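PDB 6B10: putative peptidyl-arginine deiminase family protein from Campylobacter jejuni subsp. jejuni serotype O:2, which probably hydrolyses agmatine to N-carbamoylputrescine, as an agmatine deiminase of the polyamine route to putrescine. Local coordinates for residues A[46-51]-A[57-62]; A[192-197]-A[206-211]; A[210-213]-A[219-222]. All blocks are in the same frame, centred on the assembly; numbering follows the deposited sequence.

Contact 1: A[46-51]-A[57-62]; sequences EFVKVV and VLLIAP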
loop_
_atom_site.group_PDB
_atom_site.type_symbol
_atom_site.label_atom_id
_atom_site.label_comp_id
_atom_site.label_asym_id
_atom_site.label_seq_id
_atom_site.Cartn_x
_atom_site.Cartn_y
_atom_site.Cartn_z
ATOM N N GLU A 46 5.412 -2.184 17.232
ATOM C CA GLU A 46 5.124 -0.762 17.348
ATOM C C GLU A 46 4.028 -0.372 16.360
ATOM O O GLU A 46 3.061 0.295 16.725
ATOM C CB GLU A 46 6.387 0.062 17.087
ATOM C CG GLU A 46 6.296 1.503 17.568
ATOM C CD GLU A 46 5.958 1.604 19.046
ATOM O OE1 GLU A 46 6.564 0.858 19.849
ATOM O OE2 GLU A 46 5.081 2.422 19.402
ATOM N N PHE A 47 4.191 -0.817 15.120
ATOM C CA PHE A 47 3.252 -0.523 14.036
ATOM C C PHE A 47 1.865 -1.071 14.370
ATOM O O PHE A 47 0.860 -0.361 14.258
ATOM C CB PHE A 47 3.800 -1.111 12.722
ATOM C CG PHE A 47 2.992 -0.784 11.485
ATOM C CD1 PHE A 47 2.271 0.404 11.362
ATOM C CD2 PHE A 47 3.000 -1.661 10.410
ATOM C CE1 PHE A 47 1.549 0.682 10.210
ATOM C CE2 PHE A 47 2.286 -1.384 9.253
ATOM C CZ PHE A 47 1.555 -0.212 9.156
ATOM N N VAL A 48 1.831 -2.322 14.826
ATOM C CA VAL A 48 0.588 -2.984 15.220
ATOM C C VAL A 48 -0.071 -2.263 16.392
ATOM O O VAL A 48 -1.275 -1.988 16.352
ATOM C CB VAL A 48 0.823 -4.464 15.594
ATOM C CG1 VAL A 48 -0.444 -5.091 16.161
ATOM C CG2 VAL A 48 1.283 -5.256 14.377
ATOM N N LYS A 49 0.712 -1.955 17.425
ATOM C CA LYS A 49 0.183 -1.234 18.589
ATOM C C LYS A 49 -0.495 0.080 18.184
ATOM O O LYS A 49 -1.587 0.393 18.658
ATOM C CB LYS A 49 1.285 -0.950 19.626
ATOM C CG LYS A 49 1.542 -2.095 20.596
ATOM C CD LYS A 49 2.529 -1.712 21.691
ATOM N N VAL A 50 0.163 0.841 17.310
ATOM C CA VAL A 50 -0.378 2.113 16.826
ATOM C C VAL A 50 -1.721 1.913 16.119
ATOM O O VAL A 50 -2.716 2.552 16.472
ATOM C CB VAL A 50 0.624 2.821 15.887
ATOM C CG1 VAL A 50 -0.036 3.966 15.133
ATOM C CG2 VAL A 50 1.807 3.349 16.690
ATOM N N VAL A 51 -1.745 1.003 15.149
ATOM C CA VAL A 51 -2.949 0.743 14.345
ATOM C C VAL A 51 -4.115 0.237 15.192
ATOM O O VAL A 51 -5.256 0.692 15.025
ATOM C CB VAL A 51 -2.688 -0.287 13.227
ATOM C CG1 VAL A 51 -3.987 -0.654 12.520
ATOM C CG2 VAL A 51 -1.700 0.252 12.207
ATOM N N VAL A 57 -6.731 -5.394 13.719
ATOM C CA VAL A 57 -5.571 -5.820 12.971
ATOM C C VAL A 57 -5.607 -7.342 12.892
ATOM O O VAL A 57 -5.902 -8.012 13.887
ATOM C CB VAL A 57 -4.269 -5.375 13.680
ATOM C CG1 VAL A 57 -3.035 -5.925 12.972
ATOM C CG2 VAL A 57 -4.198 -3.855 13.769
ATOM N N LEU A 58 -5.306 -7.876 11.712
ATOM C CA LEU A 58 -5.186 -9.314 11.506
ATOM C C LEU A 58 -3.749 -9.651 11.130
ATOM O O LEU A 58 -3.220 -9.123 10.154
ATOM C CB LEU A 58 -6.132 -9.779 10.396
ATOM C CG LEU A 58 -6.103 -11.280 10.069
ATOM C CD1 LEU A 58 -6.453 -12.115 11.289
ATOM C CD2 LEU A 58 -7.051 -11.604 8.928
ATOM N N LEU A 59 -3.122 -10.534 11.904
ATOM C CA LEU A 59 -1.749 -10.960 11.653
ATOM C C LEU A 59 -1.730 -12.393 11.150
ATOM O O LEU A 59 -2.311 -13.276 11.772
ATOM C CB LEU A 59 -0.926 -10.864 12.932
ATOM C CG LEU A 59 -0.877 -9.507 13.631
ATOM C CD1 LEU A 59 -0.129 -9.632 14.950
ATOM C CD2 LEU A 59 -0.230 -8.455 12.743
ATOM N N ILE A 60 -1.053 -12.610 10.026
ATOM C CA ILE A 60 -0.975 -13.909 9.373
ATOM C C ILE A 60 0.433 -14.467 9.568
ATOM O O ILE A 60 1.408 -13.782 9.288
ATOM C CB ILE A 60 -1.266 -13.780 7.864
ATOM C CG1 ILE A 60 -2.631 -13.121 7.635
ATOM C CG2 ILE A 60 -1.224 -15.141 7.179
ATOM C CD1 ILE A 60 -2.855 -12.626 6.219
ATOM N N ALA A 61 0.530 -15.705 10.056
ATOM C CA ALA A 61 1.822 -16.359 10.284
ATOM C C ALA A 61 1.680 -17.885 10.364
ATOM O O ALA A 61 0.608 -18.388 10.706
ATOM C CB ALA A 61 2.460 -15.833 11.558
ATOM N N PRO A 62 2.763 -18.626 10.051
ATOM C CA PRO A 62 2.716 -20.096 10.040
ATOM C C PRO A 62 2.458 -20.758 11.398
ATOM O O PRO A 62 1.764 -21.771 11.455
ATOM C CB PRO A 62 4.108 -20.493 9.533
ATOM C CG PRO A 62 4.642 -19.289 8.854
ATOM C CD PRO A 62 4.064 -18.120 9.584
#

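Contact 2: A[192-197]-A[206-211]; sequences IWLENG and HHIDTL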
loop_
_atom_site.group_PDB
_atom_site.type_symbol
_atom_site.label_atom_id
_atom_site.label_comp_id
_atom_site.label_asym_id
_atom_site.label_seq_id
_atom_site.Cartn_x
_atom_site.Cartn_y
_atom_site.Cartn_z
ATOM N N ILE A 192 -4.083 7.858 -14.762
ATOM C CA ILE A 192 -2.917 8.714 -14.896
ATOM C C ILE A 192 -1.692 7.804 -14.913
ATOM O O ILE A 192 -1.367 7.156 -13.909
ATOM C CB ILE A 192 -2.835 9.724 -13.743
ATOM C CG1 ILE A 192 -4.053 10.647 -13.786
ATOM C CG2 ILE A 192 -1.559 10.548 -13.826
ATOM C CD1 ILE A 192 -4.297 11.415 -12.511
ATOM N N TRP A 193 -1.045 7.740 -16.073
ATOM C CA TRP A 193 0.143 6.934 -16.274
ATOM C C TRP A 193 1.372 7.807 -16.084
ATOM O O TRP A 193 1.673 8.638 -16.934
ATOM C CB TRP A 193 0.148 6.362 -17.693
ATOM C CG TRP A 193 -0.917 5.341 -17.968
ATOM C CD1 TRP A 193 -2.183 5.570 -18.442
ATOM C CD2 TRP A 193 -0.798 3.924 -17.810
ATOM N NE1 TRP A 193 -2.861 4.373 -18.577
ATOM C CE2 TRP A 193 -2.031 3.352 -18.193
ATOM C CE3 TRP A 193 0.233 3.083 -17.381
ATOM C CZ2 TRP A 193 -2.256 1.977 -18.161
ATOM C CZ3 TRP A 193 0.008 1.717 -17.341
ATOM C CH2 TRP A 193 -1.228 1.177 -17.732
ATOM N N LEU A 194 2.081 7.632 -14.972
ATOM C CA LEU A 194 3.283 8.424 -14.708
ATOM C C LEU A 194 4.530 7.801 -15.335
ATOM O O LEU A 194 4.867 6.653 -15.049
ATOM C CB LEU A 194 3.516 8.598 -13.207
ATOM C CG LEU A 194 2.625 9.571 -12.445
ATOM C CD1 LEU A 194 3.110 9.624 -11.007
ATOM C CD2 LEU A 194 2.624 10.967 -13.051
ATOM N N GLU A 195 5.216 8.582 -16.166
ATOM C CA GLU A 195 6.431 8.138 -16.850
ATOM C C GLU A 195 7.662 8.278 -15.962
ATOM O O GLU A 195 8.514 7.387 -15.930
ATOM C CB GLU A 195 6.657 8.950 -18.129
ATOM C CG GLU A 195 5.521 8.891 -19.142
ATOM C CD GLU A 195 5.319 7.505 -19.728
ATOM O OE1 GLU A 195 6.327 6.818 -19.996
ATOM O OE2 GLU A 195 4.148 7.104 -19.921
ATOM N N ASN A 196 7.741 9.391 -15.233
ATOM C CA ASN A 196 8.968 9.789 -14.539
ATOM C C ASN A 196 9.014 9.495 -13.050
ATOM O O ASN A 196 7.991 9.246 -12.407
ATOM C CB ASN A 196 9.201 11.285 -14.740
ATOM C CG ASN A 196 9.544 11.629 -16.173
ATOM O OD1 ASN A 196 10.641 11.335 -16.638
ATOM N ND2 ASN A 196 8.616 12.260 -16.877
ATOM N N GLY A 197 10.233 9.551 -12.519
ATOM C CA GLY A 197 10.498 9.444 -11.097
ATOM C C GLY A 197 10.744 8.017 -10.678
ATOM O O GLY A 197 10.274 7.083 -11.326
ATOM N N HIS A 206 8.699 -2.074 -9.358
ATOM C CA HIS A 206 8.456 -0.627 -9.380
ATOM C C HIS A 206 7.032 -0.391 -8.853
ATOM O O HIS A 206 6.116 -1.146 -9.205
ATOM C CB HIS A 206 8.603 -0.104 -10.818
ATOM C CG HIS A 206 9.037 1.326 -10.916
ATOM N ND1 HIS A 206 8.350 2.364 -10.319
ATOM C CD2 HIS A 206 10.073 1.894 -11.576
ATOM C CE1 HIS A 206 8.959 3.505 -10.591
ATOM N NE2 HIS A 206 10.006 3.248 -11.354
ATOM N N HIS A 207 6.839 0.621 -8.003
ATOM C CA HIS A 207 5.532 0.846 -7.371
ATOM C C HIS A 207 5.168 2.317 -7.224
ATOM O O HIS A 207 5.950 3.107 -6.705
ATOM C CB HIS A 207 5.494 0.217 -5.983
ATOM C CG HIS A 207 5.444 -1.278 -5.982
ATOM N ND1 HIS A 207 4.708 -2.005 -6.894
ATOM C CD2 HIS A 207 6.010 -2.183 -5.149
ATOM C CE1 HIS A 207 4.837 -3.294 -6.633
ATOM N NE2 HIS A 207 5.622 -3.429 -5.579
ATOM N N ILE A 208 3.954 2.661 -7.645
ATOM C CA ILE A 208 3.437 4.011 -7.507
ATOM C C ILE A 208 3.344 4.441 -6.038
ATOM O O ILE A 208 3.467 5.634 -5.741
ATOM C CB ILE A 208 2.055 4.166 -8.192
ATOM C CG1 ILE A 208 1.749 5.641 -8.489
ATOM C CG2 ILE A 208 0.939 3.557 -7.356
ATOM C CD1 ILE A 208 2.595 6.222 -9.603
ATOM N N ASP A 209 3.165 3.484 -5.118
ATOM C CA ASP A 209 3.068 3.829 -3.700
ATOM C C ASP A 209 4.412 4.206 -3.053
ATOM O O ASP A 209 4.457 4.458 -1.853
ATOM C CB ASP A 209 2.323 2.746 -2.898
ATOM C CG ASP A 209 3.146 1.470 -2.680
ATOM O OD1 ASP A 209 4.192 1.290 -3.332
ATOM O OD2 ASP A 209 2.738 0.647 -1.838
ATOM N N THR A 210 5.494 4.252 -3.839
ATOM C CA THR A 210 6.752 4.838 -3.375
ATOM C C THR A 210 6.917 6.271 -3.881
ATOM O O THR A 210 7.819 6.977 -3.446
ATOM C CB THR A 210 7.986 4.026 -3.826
ATOM O OG1 THR A 210 8.105 4.087 -5.246
ATOM C CG2 THR A 210 7.877 2.564 -3.395
ATOM N N LEU A 211 6.040 6.698 -4.783
ATOM C CA LEU A 211 6.197 7.967 -5.484
ATOM C C LEU A 211 5.079 8.968 -5.248
ATOM O O LEU A 211 5.351 10.146 -5.010
ATOM C CB LEU A 211 6.288 7.709 -6.988
ATOM C CG LEU A 211 7.555 7.024 -7.486
ATOM C CD1 LEU A 211 7.406 6.708 -8.961
ATOM C CD2 LEU A 211 8.765 7.911 -7.244
#

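Contact 3: A[210-213]-A[219-222]; sequences TLAR and TIAH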
loop_
_atom_site.group_PDB
_atom_site.type_symbol
_atom_site.label_atom_id
_atom_site.label_comp_id
_atom_site.label_asym_id
_atom_site.label_seq_id
_atom_site.Cartn_x
_atom_site.Cartn_y
_atom_site.Cartn_z
ATOM N N THR A 210 5.494 4.252 -3.839
ATOM C CA THR A 210 6.752 4.838 -3.375
ATOM C C THR A 210 6.917 6.271 -3.881
ATOM O O THR A 210 7.819 6.977 -3.446
ATOM C CB THR A 210 7.986 4.026 -3.826
ATOM O OG1 THR A 210 8.105 4.087 -5.246
ATOM C CG2 THR A 210 7.877 2.564 -3.395
ATOM N N LEU A 211 6.040 6.698 -4.783
ATOM C CA LEU A 211 6.197 7.967 -5.484
ATOM C C LEU A 211 5.079 8.968 -5.248
ATOM O O LEU A 211 5.351 10.146 -5.010
ATOM C CB LEU A 211 6.288 7.709 -6.988
ATOM C CG LEU A 211 7.555 7.024 -7.486
ATOM C CD1 LEU A 211 7.406 6.708 -8.961
ATOM C CD2 LEU A 211 8.765 7.911 -7.244
ATOM N N ALA A 212 3.831 8.513 -5.354
ATOM C CA ALA A 212 2.680 9.421 -5.363
ATOM C C ALA A 212 1.413 8.717 -4.921
ATOM O O ALA A 212 1.191 7.564 -5.280
ATOM C CB ALA A 212 2.485 10.011 -6.755
ATOM N N ARG A 213 0.579 9.438 -4.174
ATOM C CA ARG A 213 -0.600 8.887 -3.530
ATOM C C ARG A 213 -1.681 9.956 -3.429
ATOM O O ARG A 213 -1.380 11.093 -3.075
ATOM C CB ARG A 213 -0.282 8.468 -2.084
ATOM C CG ARG A 213 0.867 7.492 -1.871
ATOM C CD ARG A 213 0.509 6.061 -2.240
ATOM N NE ARG A 213 -0.634 5.571 -1.482
ATOM C CZ ARG A 213 -0.593 5.100 -0.235
ATOM N NH1 ARG A 213 0.541 5.040 0.452
ATOM N NH2 ARG A 213 -1.714 4.706 0.345
ATOM N N THR A 219 -6.454 15.670 -4.134
ATOM C CA THR A 219 -5.069 15.965 -3.763
ATOM C C THR A 219 -4.124 14.776 -3.887
ATOM O O THR A 219 -4.434 13.669 -3.436
ATOM C CB THR A 219 -5.009 16.483 -2.323
ATOM O OG1 THR A 219 -6.085 17.401 -2.103
ATOM C CG2 THR A 219 -3.690 17.173 -2.048
ATOM N N ILE A 220 -2.960 15.026 -4.479
ATOM C CA ILE A 220 -1.912 14.032 -4.610
ATOM C C ILE A 220 -0.673 14.458 -3.829
ATOM O O ILE A 220 -0.142 15.561 -4.031
ATOM C CB ILE A 220 -1.522 13.806 -6.082
ATOM C CG1 ILE A 220 -2.694 13.176 -6.835
ATOM C CG2 ILE A 220 -0.300 12.895 -6.173
ATOM C CD1 ILE A 220 -2.510 13.099 -8.333
ATOM N N ALA A 221 -0.221 13.575 -2.942
ATOM C CA ALA A 221 1.027 13.765 -2.225
ATOM C C ALA A 221 2.084 12.983 -2.970
ATOM O O ALA A 221 1.851 11.828 -3.315
ATOM C CB ALA A 221 0.907 13.256 -0.798
ATOM N N HIS A 222 3.244 13.599 -3.208
ATOM C CA HIS A 222 4.265 13.006 -4.069
ATOM C C HIS A 222 5.687 13.331 -3.616
ATOM O O HIS A 222 5.969 14.417 -3.099
ATOM C CB HIS A 222 4.074 13.436 -5.538
ATOM C CG HIS A 222 4.355 14.888 -5.798
ATOM N ND1 HIS A 222 5.620 15.366 -6.069
ATOM C CD2 HIS A 222 3.534 15.964 -5.829
ATOM C CE1 HIS A 222 5.567 16.676 -6.240
ATOM N NE2 HIS A 222 4.313 17.062 -6.101
#

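Contact 1: A[46-51]-A[57-62]
Val48 and Val51 of helix 37-52 meet Val57 and Leu59 of strand 56-61 in the second half of a beta-alpha-beta unit, in which strand 19-25 leads into the helix and strand 56-61 returns parallel to strand 19-25. The contact is purely apolar. Over these short segments the helix and strand axes run nearly antiparallel, at 152°, and come within 9.7 Å of each other, a spacing bridged by the valine and leucine branches. Val48 divides its methyls between two strand residues: CG1 lies 4.2 Å from CG1 of Val57, while its CG2 reaches CD2 of Leu59 at 3.9 Å. Leu59 does not aim its CB straight at the helix; with CG anti to the carbonyl carbon (chi1 -56°), the branch swings round until CD2 makes the touch. The two strands flanking 56-61 in the sheet add to this packing: Val76 of strand 76-80 touches both Val48 and Leu59, and Leu24 of strand 19-25 touches Val57 and Leu59. One turn further along the helix, Val51 crosses Val57 at about a right angle. There the packing is tight: CG1 of Val51 sits 3.4 Å from CG2 of Val57.

Contact 2: A[192-197]-A[206-211]
His206 sets the edge of its imidazole beside the carbonyl oxygen of Gly197, which lies in the plane of the ring. NE2 of His206 is 3.8 Å from Gly197 O, too far for a hydrogen bond, and the ring is poorly ordered, so this is a loose approach. The His206 ring also meets that of His162, the planes about 15° apart.

His207 turns its carbonyl to its own segment: its O accepts from the backbone N of Thr210 and from Thr210 OG1, the latter at 2.8 Å. This double grip ties the short 3-10 turn 208-210 together from within.

Ile208 carries the apolar contact. CG1 extends anti to the backbone N (chi1 -160°) and the chain then bends at chi2 (71°); together these torsions bring CD1 to 3.7 Å from CD1 of Leu194, the two side chains crossing at about a right angle. Leu194 also packs on Leu243 of helix 233-244. A bond from Asp209 OD2 to ND1 of His322 helps place the 3-10 turn.

Leu211 ends the segment by fitting its branched tip against the Gly197 backbone: CD1 is 3.7 Å from Gly197 O, and CD2 lies 4.0 Å from Gly197 C. The positive phi of Gly197 is a conformation glycine reaches easily. Met239 of helix 233-244 also touches Leu211.

The partly unmodelled connection between strands 190-194 and 212-216, of different sheets, thus folds back onto the end of the first, within the pentein-type alpha/beta propeller characteristic of the deiminase family.

Contact 3: A[210-213]-A[219-222]
Arg213 and Ala221 face each other as an antiparallel hydrogen-bonded pair, the centre of this piece of the beta hairpin made by strands 212-216 and 219-224. Two backbone bonds hold it: Arg213 N gives to Ala221 O at 2.8 Å, and Ala221 N gives to Arg213 O at 2.7 Å. The next pair, Ala212 with His222, is non-hydrogen-bonded, and its CA atoms approach to 4.1 Å. CA-H...O contacts supplement the ladder: CA of His222 is 3.2 Å from Leu211 O, and CA of Ala212 is 3.3 Å from Ala221 O.

The side chains alternate between faces. Ala212 and His222 share one face, where their CB atoms lie 4.0 Å apart; CG2 of Ile220 comes to 4.1 Å from CB of Ala212. The imidazole of His222 leads away from its partner strand, because chi1 of 69° sets CG between the backbone N and the carbonyl carbon. From there it packs against Leu243 and Lys240 of helix 233-244, which packs against this face.

Arg213 and Ala221 point to the other face. The arginine leaves its strand neighbour by bending at both chi2 and chi3, and its guanidinium group has four polar partners. NE forms a salt bridge with Asp150 and NH2 one with Glu15, while NH1 bonds to the carbonyls of Ala271 and Phe273. Beyond the hairpin, strand 249-254 continues the sheet through backbone bonds from Ile220 and His222.

Chemically, the backbone alone supplies the hydrogen bonds that pair the strands, leaving the buried Arg213 side chain to bind other parts of the chain; the two carboxylates would be expected to stabilise its positive charge.

In the fold
Along the chain, contact 1 closes well before contact 2 opens, and contact 3 begins on the residues where contact 2 ends. Contacts 2 and 3 share Thr210 and Leu211, and their centres are about 9 Å apart. Contact 1 lies on the opposite side of the chain's centre, with its centre about 28 Å from that of contact 2 and about 25 Å from that of contact 3. Contact 1 belongs to the sheet containing strands 19-25 and 56-61, contact 2 starts from strand 190-194 of another, and contact 3 lies in the sheet of strands 212-216, 219-224 and 249-254. The contacts thus join different sheets of one pentein-type fold, and helix 233-244 touches side chains of both contacts 2 and 3.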